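Local coordinates for protein tryptophan decarboxylase 1 (Oryza sativa subsp. japonica, PDB 6KHO) that decarboxylates L-tryptophan to tryptamine and 5-hydroxy-L-tryptophan to serotonin, working as a homodimer that depends on pyridoxal 5'-phosphate, at residues Leu205-Ala209 and Ala252-Asp256; Met149-Pro153 and Cys306-Arg312. Numbering follows the deposited sequence.

Contact 1: residues Leu205-Ala209 and Ala252-Asp256; sequences LAVYA and AMQAD
Alternate side chains of a beta-strand face opposite sides of its sheet, and here that rule delivers Y208, with 94 Å² buried by the contact, to a helix. The strand 205-209 has extended beta backbone angles, and one turn of the helix 252-256 runs antiparallel to it: the short axes approach to 9.9 Å at 172°. In register, A206 lies opposite D256 (CA to CA 7.6 Å) and Y208 opposite M253 (CA to CA 7.9 Å). A206 and Y208 point toward the helix; V207 points away, and its side chain touches F226 and C221. With chi1 m and chi2 81°, the Y208 ring slides into the gap between the two backbones. M253, m at chi1 and t at chi2, lies across one ring face: its CG is 3.5 Å from the Y208 ring centroid, a CH-pi contact, and its SD is 4.3 Å from that centroid, a Met-aromatic contact. A252 adds its CB at 4.3 Å from Y208 CE2. At the far end of the ring, Y208 OH donates a hydrogen bond to D256 OD2 (2.6 Å), while A206 CB packs 3.6 Å from the same OD2. D256, chi1 m, also forms a salt bridge with R232 of strand 231-234. That strand, helix 246-258 and strand 262-269 form a beta-alpha-beta crossover, whose helix passes over the intervening strand 205-210 in the PLP-binding alpha/beta domain of group II decarboxylases.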
loop_
_atom_site.group_PDB
_atom_site.type_symbol
_atom_site.label_atom_id
_atom_site.label_comp_id
_atom_site.label_asym_id
_atom_site.label_seq_id
_atom_site.Cartn_x
_atom_site.Cartn_y
_atom_site.Cartn_z
ATOM N N LEU A 205 3.328 26.478 -11.417
ATOM C CA LEU A 205 2.125 25.662 -11.534
ATOM C C LEU A 205 1.196 25.894 -10.348
ATOM O O LEU A 205 1.641 26.001 -9.203
ATOM C CB LEU A 205 2.484 24.169 -11.620
ATOM C CG LEU A 205 3.501 23.728 -12.682
ATOM C CD1 LEU A 205 3.504 22.198 -12.830
ATOM C CD2 LEU A 205 3.215 24.378 -14.036
ATOM N N ALA A 206 -0.100 25.934 -10.618
ATOM C CA ALA A 206 -1.089 26.113 -9.567
ATOM C C ALA A 206 -2.107 24.984 -9.598
ATOM O O ALA A 206 -2.427 24.450 -10.664
ATOM C CB ALA A 206 -1.817 27.458 -9.706
ATOM N N VAL A 207 -2.630 24.639 -8.411
ATOM C CA VAL A 207 -3.637 23.596 -8.252
ATOM C C VAL A 207 -4.748 24.111 -7.343
ATOM O O VAL A 207 -4.549 25.022 -6.534
ATOM C CB VAL A 207 -3.046 22.276 -7.693
ATOM C CG1 VAL A 207 -1.893 21.806 -8.552
ATOM C CG2 VAL A 207 -2.588 22.443 -6.253
ATOM N N TYR A 208 -5.932 23.502 -7.486
ATOM C CA TYR A 208 -7.177 24.030 -6.934
ATOM C C TYR A 208 -8.036 22.931 -6.323
ATOM O O TYR A 208 -8.221 21.865 -6.919
ATOM C CB TYR A 208 -8.008 24.746 -8.013
ATOM C CG TYR A 208 -7.190 25.743 -8.785
ATOM C CD1 TYR A 208 -6.367 25.328 -9.827
ATOM C CD2 TYR A 208 -7.213 27.101 -8.461
ATOM C CE1 TYR A 208 -5.586 26.219 -10.520
ATOM C CE2 TYR A 208 -6.430 28.013 -9.161
ATOM C CZ TYR A 208 -5.622 27.558 -10.191
ATOM O OH TYR A 208 -4.837 28.426 -10.909
ATOM N N ALA A 209 -8.599 23.216 -5.151
ATOM C CA ALA A 209 -9.625 22.366 -4.575
ATOM C C ALA A 209 -10.439 23.188 -3.586
ATOM O O ALA A 209 -9.960 24.189 -3.052
ATOM C CB ALA A 209 -9.002 21.145 -3.887
ATOM N N ALA A 252 -10.629 32.219 -9.433
ATOM C CA ALA A 252 -9.298 31.900 -8.922
ATOM C C ALA A 252 -8.356 31.464 -10.040
ATOM O O ALA A 252 -7.194 31.887 -10.088
ATOM C CB ALA A 252 -9.388 30.801 -7.855
ATOM N N MET A 253 -8.832 30.595 -10.937
ATOM C CA MET A 253 -7.971 30.082 -12.000
ATOM C C MET A 253 -7.639 31.172 -13.015
ATOM O O MET A 253 -6.503 31.248 -13.505
ATOM C CB MET A 253 -8.639 28.898 -12.699
ATOM C CG MET A 253 -8.844 27.660 -11.815
ATOM S SD MET A 253 -9.052 26.201 -12.848
ATOM C CE MET A 253 -10.733 26.166 -13.032
ATOM N N GLN A 254 -8.624 32.008 -13.357
ATOM C CA GLN A 254 -8.381 33.116 -14.284
ATOM C C GLN A 254 -7.364 34.099 -13.705
ATOM O O GLN A 254 -6.429 34.531 -14.395
ATOM C CB GLN A 254 -9.704 33.819 -14.613
ATOM C CG GLN A 254 -9.632 34.807 -15.792
ATOM C CD GLN A 254 -9.110 34.165 -17.061
ATOM O OE1 GLN A 254 -7.929 34.290 -17.397
ATOM N NE2 GLN A 254 -9.986 33.471 -17.772
ATOM N N ALA A 255 -7.526 34.455 -12.428
ATOM C CA ALA A 255 -6.574 35.359 -11.792
ATOM C C ALA A 255 -5.157 34.806 -11.856
ATOM O O ALA A 255 -4.201 35.553 -12.099
ATOM C CB ALA A 255 -6.986 35.620 -10.344
ATOM N N ASP A 256 -4.999 33.495 -11.645
ATOM C CA ASP A 256 -3.676 32.884 -11.750
ATOM C C ASP A 256 -3.152 32.945 -13.181
ATOM O O ASP A 256 -1.972 33.249 -13.408
ATOM C CB ASP A 256 -3.722 31.432 -11.258
ATOM C CG ASP A 256 -3.740 31.326 -9.742
ATOM O OD1 ASP A 256 -3.491 32.353 -9.072
ATOM O OD2 ASP A 256 -4.003 30.220 -9.214
#

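Contact 2: residues Met149-Pro153 and Cys306-Arg312; sequences MLNLP and CICPEFR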
loop_
_atom_site.group_PDB
_atom_site.type_symbol
_atom_site.label_atom_id
_atom_site.label_comp_id
_atom_site.label_asym_id
_atom_site.label_seq_id
_atom_site.Cartn_x
_atom_site.Cartn_y
_atom_site.Cartn_z
ATOM N N MET A 149 -21.161 -1.373 -12.772
ATOM C CA MET A 149 -22.094 -1.049 -11.691
ATOM C C MET A 149 -22.248 0.462 -11.525
ATOM O O MET A 149 -23.361 0.965 -11.318
ATOM C CB MET A 149 -21.629 -1.676 -10.374
ATOM C CG MET A 149 -21.524 -3.195 -10.386
ATOM S SD MET A 149 -21.638 -3.913 -8.733
ATOM C CE MET A 149 -20.278 -3.114 -7.872
ATOM N N LEU A 150 -21.138 1.198 -11.597
ATOM C CA LEU A 150 -21.155 2.649 -11.451
ATOM C C LEU A 150 -21.670 3.357 -12.689
ATOM O O LEU A 150 -21.842 4.582 -12.659
ATOM C CB LEU A 150 -19.750 3.176 -11.155
ATOM C CG LEU A 150 -19.115 2.776 -9.828
ATOM C CD1 LEU A 150 -17.636 3.160 -9.820
ATOM C CD2 LEU A 150 -19.854 3.452 -8.698
ATOM N N ASN A 151 -21.880 2.626 -13.778
ATOM C CA ASN A 151 -22.256 3.229 -15.047
ATOM C C ASN A 151 -21.258 4.296 -15.475
ATOM O O ASN A 151 -21.634 5.353 -15.987
ATOM C CB ASN A 151 -23.663 3.804 -14.979
ATOM C CG ASN A 151 -24.629 2.970 -15.725
ATOM O OD1 ASN A 151 -24.698 3.043 -16.951
ATOM N ND2 ASN A 151 -25.351 2.117 -15.010
ATOM N N LEU A 152 -19.970 4.029 -15.264
ATOM C CA LEU A 152 -18.969 4.933 -15.804
ATOM C C LEU A 152 -19.054 4.946 -17.331
ATOM O O LEU A 152 -19.377 3.928 -17.946
ATOM C CB LEU A 152 -17.566 4.525 -15.368
ATOM C CG LEU A 152 -17.236 4.660 -13.880
ATOM C CD1 LEU A 152 -15.753 4.410 -13.667
ATOM C CD2 LEU A 152 -17.611 6.042 -13.348
ATOM N N PRO A 153 -18.804 6.094 -17.960
ATOM C CA PRO A 153 -18.637 6.117 -19.418
ATOM C C PRO A 153 -17.596 5.097 -19.864
ATOM O O PRO A 153 -16.635 4.801 -19.142
ATOM C CB PRO A 153 -18.168 7.550 -19.700
ATOM C CG PRO A 153 -18.684 8.346 -18.552
ATOM C CD PRO A 153 -18.712 7.434 -17.357
ATOM N N CYS A 306 -23.179 5.290 -5.923
ATOM C CA CYS A 306 -23.505 5.583 -7.309
ATOM C C CYS A 306 -23.740 4.332 -8.140
ATOM O O CYS A 306 -24.031 4.447 -9.337
ATOM C CB CYS A 306 -22.400 6.443 -7.920
ATOM S SG CYS A 306 -22.312 8.090 -7.142
ATOM N N ILE A 307 -23.645 3.143 -7.535
ATOM C CA ILE A 307 -24.150 1.940 -8.178
ATOM C C ILE A 307 -25.668 1.864 -8.131
ATOM O O ILE A 307 -26.254 0.974 -8.762
ATOM C CB ILE A 307 -23.537 0.676 -7.539
ATOM C CG1 ILE A 307 -24.123 0.448 -6.141
ATOM C CG2 ILE A 307 -22.014 0.791 -7.519
ATOM C CD1 ILE A 307 -23.762 -0.900 -5.506
ATOM N N CYS A 308 -26.326 2.784 -7.392
ATOM C CA CYS A 308 -27.782 2.911 -7.335
ATOM C C CYS A 308 -28.243 4.051 -8.234
ATOM O O CYS A 308 -27.656 5.145 -8.184
ATOM C CB CYS A 308 -28.239 3.165 -5.903
ATOM S SG CYS A 308 -27.819 1.823 -4.758
ATOM N N PRO A 309 -29.268 3.828 -9.065
ATOM C CA PRO A 309 -29.686 4.878 -10.018
ATOM C C PRO A 309 -30.051 6.207 -9.375
ATOM O O PRO A 309 -29.798 7.266 -9.963
ATOM C CB PRO A 309 -30.899 4.238 -10.711
ATOM C CG PRO A 309 -30.632 2.760 -10.644
ATOM C CD PRO A 309 -29.939 2.539 -9.317
ATOM N N GLU A 310 -30.640 6.191 -8.182
ATOM C CA GLU A 310 -31.059 7.435 -7.548
ATOM C C GLU A 310 -29.891 8.274 -7.039
ATOM O O GLU A 310 -30.105 9.430 -6.662
ATOM C CB GLU A 310 -32.024 7.131 -6.401
ATOM C CG GLU A 310 -31.367 6.479 -5.203
ATOM C CD GLU A 310 -31.507 4.961 -5.197
ATOM O OE1 GLU A 310 -31.488 4.381 -4.085
ATOM O OE2 GLU A 310 -31.630 4.353 -6.288
ATOM N N PHE A 311 -28.670 7.731 -7.004
ATOM C CA PHE A 311 -27.496 8.499 -6.612
ATOM C C PHE A 311 -26.564 8.797 -7.775
ATOM O O PHE A 311 -25.676 9.646 -7.633
ATOM C CB PHE A 311 -26.706 7.764 -5.515
ATOM C CG PHE A 311 -27.479 7.576 -4.241
ATOM C CD1 PHE A 311 -27.693 8.646 -3.388
ATOM C CD2 PHE A 311 -27.994 6.332 -3.901
ATOM C CE1 PHE A 311 -28.408 8.481 -2.220
ATOM C CE2 PHE A 311 -28.717 6.165 -2.738
ATOM C CZ PHE A 311 -28.924 7.238 -1.894
ATOM N N ARG A 312 -26.742 8.128 -8.916
ATOM C CA ARG A 312 -25.798 8.260 -10.017
ATOM C C ARG A 312 -25.763 9.678 -10.591
ATOM O O ARG A 312 -24.796 10.036 -11.275
ATOM C CB ARG A 312 -26.146 7.213 -11.087
ATOM C CG ARG A 312 -25.230 7.144 -12.306
ATOM C CD ARG A 312 -23.742 7.206 -11.966
ATOM N NE ARG A 312 -22.957 7.194 -13.198
ATOM C CZ ARG A 312 -22.827 8.237 -14.017
ATOM N NH1 ARG A 312 -23.415 9.398 -13.729
ATOM N NH2 ARG A 312 -22.110 8.121 -15.128
HETATM O O HOH W 1 -24.912 3.325 -11.661
HETATM O O HOH W 2 -25.318 -0.680 -10.727
#
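Irregular turns, too, can interlock, methyl groups of each lodging between side chains of the other. The helix 133-149 ends in a Schellman motif, with N151 at positive phi, and this turn meets the bend of 306-312. L150 CD2 sits between I307 CG2 (3.6 Å) and C306 CB (4.0 Å); in return I307 CG2 sits between L150 CD2 and M149 CB (3.8 Å), an apolar patch that L401 of helix 386-420 extends. Beside it the backbones come close, I307 CA making a CA-H...O contact with M149 O at 3.4 Å. Two waters sit between the backbones, one donating to M149 O (2.8 Å) and C306 O (2.7 Å), the other to M149 O (2.6 Å) and I307 O (2.7 Å). Along the flank R312 reaches across to the helix end, its NE 2.9 Å from L150 O and its NH2 2.9 Å from N151 O, both hydrogen bonds near the guanidinium plane. Arginine thus supplies donors to L150 O and N151 O at the helix end, and the waters link M149 O to the carbonyls of 306-307, so polar bonding to the backbone complements the apolar fit.

The two contacts illustrate different ways of joining parts of one PLP-dependent decarboxylase domain. Contact 1 seats a helix on the sheet; contact 2 joins loops, one after helix 133-149 and the other between strands 294-298 and 323-326. Their centres are 30 Å apart and their nearest atoms about 19 Å, yet both segments of contact 1 fall within the span of chain between P153 and C306. Contact 1 lies away from the active site. Contact 2 is nearer the cofactor without lining its pocket: the C306 side chain is about 12 Å from bound PLP, and the L150 side chain about 12 Å from that of K330, the lysine that carries PLP in the enzyme but is unattached here.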